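Local coordinates for protein endoglucanase A (PDB 1EDG) that probably hydrolyses internal beta-1,4-glucosidic bonds of cellulose with the TIM-barrel catalytic domain of a family 5 glycoside hydrolase, at residues 236-241 and 247-252; 295-298 and 302-305. All coordinates share one frame; numbering follows the deposited sequence.

Interaction 1 of 2, residues 236-241 and 247-252; sequences FRMPND and NKIIVS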
ATOM      1  N   PHE A 236     -14.282  -1.989 -13.424  1.00 20.08           N
ATOM      2  CA  PHE A 236     -13.301  -1.003 -12.970  1.00 19.31           C
ATOM      3  C   PHE A 236     -13.049   0.044 -14.049  1.00 20.92           C
ATOM      4  O   PHE A 236     -12.780  -0.295 -15.204  1.00 22.59           O
ATOM      5  CB  PHE A 236     -11.973  -1.678 -12.593  1.00 16.93           C
ATOM      6  CG  PHE A 236     -10.919  -0.715 -12.098  1.00 16.24           C
ATOM      7  CD1 PHE A 236     -10.954  -0.230 -10.795  1.00 15.10           C
ATOM      8  CD2 PHE A 236      -9.897  -0.287 -12.940  1.00 15.91           C
ATOM      9  CE1 PHE A 236      -9.989   0.666 -10.337  1.00 15.26           C
ATOM     10  CE2 PHE A 236      -8.922   0.613 -12.493  1.00 16.21           C
ATOM     11  CZ  PHE A 236      -8.968   1.090 -11.190  1.00 15.79           C
ATOM     12  N   ARG A 237     -13.124   1.314 -13.667  1.00 19.49           N
ATOM     13  CA  ARG A 237     -12.896   2.403 -14.602  1.00 21.97           C
ATOM     14  C   ARG A 237     -11.815   3.357 -14.111  1.00 20.57           C
ATOM     15  O   ARG A 237     -11.927   3.939 -13.031  1.00 19.14           O
ATOM     16  CB  ARG A 237     -14.194   3.176 -14.842  1.00 26.53           C
ATOM     17  CG  ARG A 237     -15.230   2.423 -15.659  1.00 30.58           C
ATOM     18  CD  ARG A 237     -16.494   3.249 -15.803  1.00 36.05           C
ATOM     19  NE  ARG A 237     -16.211   4.609 -16.262  1.00 40.58           N
ATOM     20  CZ  ARG A 237     -17.137   5.547 -16.443  1.00 43.14           C
ATOM     21  NH1 ARG A 237     -18.418   5.278 -16.210  1.00 43.85           N
ATOM     22  NH2 ARG A 237     -16.780   6.762 -16.850  1.00 43.78           N
ATOM     23  N   MET A 238     -10.759   3.502 -14.901  1.00 19.52           N
ATOM     24  CA  MET A 238      -9.663   4.398 -14.559  1.00 19.72           C
ATOM     25  C   MET A 238     -10.204   5.825 -14.611  1.00 17.41           C
ATOM     26  O   MET A 238     -10.924   6.181 -15.537  1.00 16.88           O
ATOM     27  CB  MET A 238      -8.546   4.257 -15.587  1.00 24.22           C
ATOM     28  CG  MET A 238      -7.166   4.552 -15.045  1.00 30.87           C
ATOM     29  SD  MET A 238      -6.490   3.080 -14.286  1.00 32.56           S
ATOM     30  CE  MET A 238      -6.057   2.197 -15.753  1.00 32.15           C
ATOM     31  N   PRO A 239      -9.845   6.668 -13.630  1.00 17.76           N
ATOM     32  CA  PRO A 239     -10.321   8.056 -13.602  1.00 17.76           C
ATOM     33  C   PRO A 239      -9.840   8.906 -14.781  1.00 17.03           C
ATOM     34  O   PRO A 239      -8.738   8.707 -15.297  1.00 16.05           O
ATOM     35  CB  PRO A 239      -9.728   8.600 -12.295  1.00 17.76           C
ATOM     36  CG  PRO A 239      -9.498   7.383 -11.469  1.00 19.96           C
ATOM     37  CD  PRO A 239      -8.992   6.389 -12.462  1.00 18.77           C
ATOM     38  N   ASN A 240     -10.668   9.867 -15.179  1.00 15.29           N
ATOM     39  CA  ASN A 240     -10.337  10.795 -16.251  1.00 16.17           C
ATOM     40  C   ASN A 240      -9.429  11.850 -15.617  1.00 16.42           C
ATOM     41  O   ASN A 240      -9.782  12.439 -14.593  1.00 16.01           O
ATOM     42  CB  ASN A 240     -11.616  11.465 -16.781  1.00 18.75           C
ATOM     43  CG  ASN A 240     -11.336  12.463 -17.892  1.00 21.43           C
ATOM     44  OD1 ASN A 240     -11.352  13.677 -17.676  1.00 24.22           O
ATOM     45  ND2 ASN A 240     -11.082  11.954 -19.090  1.00 21.77           N
ATOM     46  N   ASP A 241      -8.260  12.076 -16.205  1.00 14.10           N
ATOM     47  CA  ASP A 241      -7.314  13.054 -15.677  1.00 15.53           C
ATOM     48  C   ASP A 241      -7.389  14.331 -16.518  1.00 17.42           C
ATOM     49  O   ASP A 241      -7.954  14.323 -17.615  1.00 20.92           O
ATOM     50  CB  ASP A 241      -5.893  12.465 -15.715  1.00 14.26           C
ATOM     51  CG  ASP A 241      -4.946  13.108 -14.706  1.00 15.77           C
ATOM     52  OD1 ASP A 241      -5.328  14.085 -14.031  1.00 13.94           O
ATOM     53  OD2 ASP A 241      -3.797  12.633 -14.587  1.00 14.18           O
ATOM     54  N   ASN A 247      -0.747   9.454 -18.570  1.00 11.80           N
ATOM     55  CA  ASN A 247      -0.345   8.287 -17.789  1.00 12.27           C
ATOM     56  C   ASN A 247       0.170   8.627 -16.384  1.00 11.82           C
ATOM     57  O   ASN A 247       1.227   8.143 -15.973  1.00 11.14           O
ATOM     58  CB  ASN A 247       0.729   7.516 -18.582  1.00 11.33           C
ATOM     59  CG  ASN A 247       0.857   6.070 -18.159  1.00 11.25           C
ATOM     60  OD1 ASN A 247      -0.111   5.441 -17.747  1.00 12.08           O
ATOM     61  ND2 ASN A 247       2.057   5.519 -18.313  1.00 12.18           N
ATOM     62  N   LYS A 248      -0.571   9.461 -15.653  1.00 10.25           N
ATOM     63  CA  LYS A 248      -0.174   9.849 -14.295  1.00 10.99           C
ATOM     64  C   LYS A 248      -0.969   9.132 -13.196  1.00 10.41           C
ATOM     65  O   LYS A 248      -0.864   9.486 -12.019  1.00 12.20           O
ATOM     66  CB  LYS A 248      -0.286  11.366 -14.107  1.00  9.74           C
ATOM     67  CG  LYS A 248       0.811  12.159 -14.793  1.00 12.60           C
ATOM     68  CD  LYS A 248       2.165  11.806 -14.209  1.00 15.75           C
ATOM     69  CE  LYS A 248       3.272  12.642 -14.812  1.00 17.86           C
ATOM     70  NZ  LYS A 248       3.484  12.296 -16.237  1.00 22.48           N
ATOM     71  N   ILE A 249      -1.770   8.139 -13.577  1.00  9.25           N
ATOM     72  CA  ILE A 249      -2.578   7.388 -12.613  1.00  9.55           C
ATOM     73  C   ILE A 249      -2.020   5.973 -12.477  1.00  9.50           C
ATOM     74  O   ILE A 249      -1.846   5.259 -13.470  1.00  9.53           O
ATOM     75  CB  ILE A 249      -4.086   7.312 -13.025  1.00 11.23           C
ATOM     76  CG1 ILE A 249      -4.663   8.717 -13.274  1.00 11.51           C
ATOM     77  CG2 ILE A 249      -4.889   6.589 -11.949  1.00 11.31           C
ATOM     78  CD1 ILE A 249      -4.598   9.637 -12.085  1.00 13.59           C
ATOM     79  N   ILE A 250      -1.733   5.583 -11.241  1.00  8.35           N
ATOM     80  CA  ILE A 250      -1.176   4.272 -10.923  1.00  8.55           C
ATOM     81  C   ILE A 250      -2.241   3.385 -10.269  1.00  8.44           C
ATOM     82  O   ILE A 250      -2.965   3.834  -9.374  1.00 10.36           O
ATOM     83  CB  ILE A 250       0.013   4.420  -9.931  1.00  8.73           C
ATOM     84  CG1 ILE A 250       1.087   5.328 -10.522  1.00  8.99           C
ATOM     85  CG2 ILE A 250       0.602   3.056  -9.585  1.00  8.66           C
ATOM     86  CD1 ILE A 250       2.178   5.695  -9.534  1.00 10.31           C
ATOM     87  N   VAL A 251      -2.336   2.135 -10.712  1.00  6.49           N
ATOM     88  CA  VAL A 251      -3.292   1.193 -10.140  1.00  7.21           C
ATOM     89  C   VAL A 251      -2.687   0.613  -8.856  1.00  8.40           C
ATOM     90  O   VAL A 251      -1.515   0.215  -8.836  1.00  9.73           O
ATOM     91  CB  VAL A 251      -3.593   0.031 -11.117  1.00  8.32           C
ATOM     92  CG1 VAL A 251      -4.624  -0.914 -10.523  1.00  7.27           C
ATOM     93  CG2 VAL A 251      -4.066   0.584 -12.453  1.00 10.26           C
ATOM     94  N   SER A 252      -3.492   0.544  -7.803  1.00  7.26           N
ATOM     95  CA  SER A 252      -3.052   0.017  -6.522  1.00  7.30           C
ATOM     96  C   SER A 252      -3.676  -1.343  -6.225  1.00  9.12           C
ATOM     97  O   SER A 252      -4.891  -1.512  -6.354  1.00 10.05           O
ATOM     98  CB  SER A 252      -3.442   1.001  -5.415  1.00  9.23           C
ATOM     99  OG  SER A 252      -3.179   0.459  -4.130  1.00 10.23           O
TER
HETATM  100  O   HOH W   1      -3.002  10.800 -16.381  1.00 11.67           O
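Ile249, the first residue of strand 249-254, turns its side chain toward the loop 236-241 and shares it among Pro239, Met238 and Asp241. From CB the chain forks. The CG2 methyl, anti to the backbone N, meets the ring of Pro239, with CD of Pro239 and CG2 of Ile249 4.1 Å apart, and lies near CG of Met238 as well. The other branch runs through CG1 (chi1 -54°) and bends again at chi2 (-60°), which brings CD1 of Ile249 to 4.0 Å from OD2 of Asp241. Two residues along the strand, Val251 offers CG2 to the thioether of Met238, 3.9 Å from SD; the two side chains cross at about a right angle. At the other end a water joins the segments: it donates to OD2 of Asp241 at 2.7 Å and accepts from the backbone N of Lys248 at 2.9 Å. The same OD2 forms a salt bridge with Arg208 and takes a hydrogen bond from Asn245, so three donors grip one oxygen, which probably stabilises the carboxylate as an anion. Pro239 also rests on helix 187-209. The loop thus packs against the outward side of the strand it leads into, part of the helix-to-strand connection before the sixth strand of a TIM barrel.

Interaction 2 of 2, residues 295-298 and 302-305; sequences KYTS and PVII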
ATOM      1  N   LYS A 295      -3.298  -7.007 -18.405  1.00 11.29           N
ATOM      2  CA  LYS A 295      -4.224  -5.890 -18.397  1.00 12.53           C
ATOM      3  C   LYS A 295      -3.575  -4.514 -18.307  1.00 12.12           C
ATOM      4  O   LYS A 295      -4.062  -3.553 -18.909  1.00 12.53           O
ATOM      5  CB  LYS A 295      -5.229  -6.078 -17.254  1.00 16.10           C
ATOM      6  CG  LYS A 295      -6.329  -5.032 -17.181  1.00 23.58           C
ATOM      7  CD  LYS A 295      -7.172  -5.027 -18.441  1.00 29.50           C
ATOM      8  CE  LYS A 295      -8.307  -4.010 -18.356  1.00 34.48           C
ATOM      9  NZ  LYS A 295      -9.329  -4.384 -17.325  1.00 37.53           N
ATOM     10  N   TYR A 296      -2.454  -4.415 -17.602  1.00  9.01           N
ATOM     11  CA  TYR A 296      -1.831  -3.115 -17.406  1.00  8.73           C
ATOM     12  C   TYR A 296      -0.368  -2.904 -17.763  1.00  8.11           C
ATOM     13  O   TYR A 296      -0.060  -2.123 -18.669  1.00  8.96           O
ATOM     14  CB  TYR A 296      -2.038  -2.643 -15.958  1.00 10.15           C
ATOM     15  CG  TYR A 296      -3.483  -2.409 -15.570  1.00  8.99           C
ATOM     16  CD1 TYR A 296      -4.221  -1.383 -16.158  1.00 11.23           C
ATOM     17  CD2 TYR A 296      -4.117  -3.218 -14.622  1.00 10.63           C
ATOM     18  CE1 TYR A 296      -5.550  -1.164 -15.821  1.00 11.75           C
ATOM     19  CE2 TYR A 296      -5.457  -3.005 -14.271  1.00 11.33           C
ATOM     20  CZ  TYR A 296      -6.162  -1.974 -14.881  1.00 12.73           C
ATOM     21  OH  TYR A 296      -7.478  -1.733 -14.571  1.00 14.16           O
ATOM     22  N   THR A 297       0.540  -3.555 -17.038  1.00  7.64           N
ATOM     23  CA  THR A 297       1.964  -3.316 -17.266  1.00  7.43           C
ATOM     24  C   THR A 297       2.510  -3.616 -18.662  1.00  7.71           C
ATOM     25  O   THR A 297       3.357  -2.873 -19.159  1.00  9.96           O
ATOM     26  CB  THR A 297       2.851  -3.919 -16.148  1.00  6.09           C
ATOM     27  OG1 THR A 297       2.684  -5.338 -16.101  1.00  8.96           O
ATOM     28  CG2 THR A 297       2.460  -3.332 -14.794  1.00  6.79           C
ATOM     29  N   SER A 298       1.986  -4.647 -19.323  1.00  9.02           N
ATOM     30  CA  SER A 298       2.443  -4.970 -20.679  1.00  9.83           C
ATOM     31  C   SER A 298       2.090  -3.815 -21.624  1.00 10.78           C
ATOM     32  O   SER A 298       2.734  -3.624 -22.663  1.00  9.50           O
ATOM     33  CB  SER A 298       1.801  -6.265 -21.190  1.00  9.71           C
ATOM     34  OG  SER A 298       0.396  -6.125 -21.333  1.00 10.99           O
ATOM     35  N   PRO A 302       1.315   1.881 -15.154  1.00  9.23           N
ATOM     36  CA  PRO A 302       1.921   1.474 -13.881  1.00  8.31           C
ATOM     37  C   PRO A 302       0.986   0.870 -12.833  1.00  9.72           C
ATOM     38  O   PRO A 302      -0.162   1.310 -12.673  1.00  8.81           O
ATOM     39  CB  PRO A 302       2.585   2.760 -13.395  1.00  8.74           C
ATOM     40  CG  PRO A 302       1.727   3.828 -13.955  1.00  9.93           C
ATOM     41  CD  PRO A 302       1.401   3.342 -15.338  1.00  9.48           C
ATOM     42  N   VAL A 303       1.507  -0.131 -12.122  1.00  8.32           N
ATOM     43  CA  VAL A 303       0.794  -0.822 -11.050  1.00  7.72           C
ATOM     44  C   VAL A 303       1.760  -1.010  -9.869  1.00  9.11           C
ATOM     45  O   VAL A 303       2.947  -1.314 -10.056  1.00  8.28           O
ATOM     46  CB  VAL A 303       0.292  -2.221 -11.493  1.00  8.22           C
ATOM     47  CG1 VAL A 303      -0.453  -2.902 -10.341  1.00  9.43           C
ATOM     48  CG2 VAL A 303      -0.623  -2.112 -12.712  1.00  8.22           C
ATOM     49  N   ILE A 304       1.251  -0.803  -8.659  1.00  7.39           N
ATOM     50  CA  ILE A 304       2.052  -0.962  -7.453  1.00  7.56           C
ATOM     51  C   ILE A 304       1.338  -1.901  -6.486  1.00  7.84           C
ATOM     52  O   ILE A 304       0.136  -1.755  -6.247  1.00  8.69           O
ATOM     53  CB  ILE A 304       2.285   0.407  -6.728  1.00  7.54           C
ATOM     54  CG1 ILE A 304       3.257   1.288  -7.515  1.00  7.12           C
ATOM     55  CG2 ILE A 304       2.805   0.185  -5.308  1.00  7.46           C
ATOM     56  CD1 ILE A 304       3.450   2.669  -6.911  1.00  7.42           C
ATOM     57  N   ILE A 305       2.050  -2.926  -6.021  1.00  6.26           N
ATOM     58  CA  ILE A 305       1.500  -3.836  -5.017  1.00  7.18           C
ATOM     59  C   ILE A 305       1.884  -3.110  -3.715  1.00  9.06           C
ATOM     60  O   ILE A 305       3.025  -3.210  -3.239  1.00  8.62           O
ATOM     61  CB  ILE A 305       2.140  -5.252  -5.086  1.00  7.73           C
ATOM     62  CG1 ILE A 305       1.742  -5.947  -6.397  1.00  9.74           C
ATOM     63  CG2 ILE A 305       1.688  -6.101  -3.895  1.00  6.73           C
ATOM     64  CD1 ILE A 305       2.391  -7.301  -6.618  1.00  9.37           C
TER
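Val303 pushes one methyl, CG2, in between Tyr296 and Thr297, two consecutive residues on helix 279-297. Its chi1 of -180° puts CG1 anti to the backbone N and leaves CG2 anti to the carbonyl carbon, the branch that does the touching. The closest approach is to the root of the tyrosine: CB of Tyr296 lies 3.6 Å from CG2 of Val303. CG2 of Val303 also meets the ring obliquely, 4.1 Å from both CG and CD2 of Tyr296, and the two side chains cross at about a right angle. Helix and strand are joined here by a short turn in the alpha-to-beta connection that leads into the seventh strand of the TIM barrel, so the first residue of strand 303-308 packs against the helix that precedes it in the chain. A wider, pi-type turn at 295-297 marks this part of the helix. Thr297 holds OG1 between its backbone N and carbonyl carbon (chi1 62°), where OG1 is hydrogen-bonded to the backbone O of Arg333; CG2 of Thr297 is thereby directed to the valine, 3.9 Å from CG2 of Val303. The tyrosine ring carries CG of Lys295 over one face, 3.6 Å above its plane and offset toward the rim. At its far end, OH of Tyr296 is hydrogen-bonded to the backbone O of Ala231, which anchors the phenol to helix 228-232.

Overall arrangement
From the N terminus, the chain leaves helix 228-232 and passes through loop 236-241, and interaction 1 closes a short loop as the chain turns back into strand 249-254. It then runs through helix 279-297, and interaction 2 closes a still tighter turn into strand 303-308. The two loops follow in series, neither nested nor crossed. Their strands are parallel neighbours in the barrel, joined by probable backbone hydrogen bonds from Ile304 N to Val251 O and from Val251 N to Pro302 O. Outside the sheet, Tyr296 packs against Phe236 and Met238, so helix 279-297 is tied to the loop 236-241 before strand 249-254 as well as to its own strand.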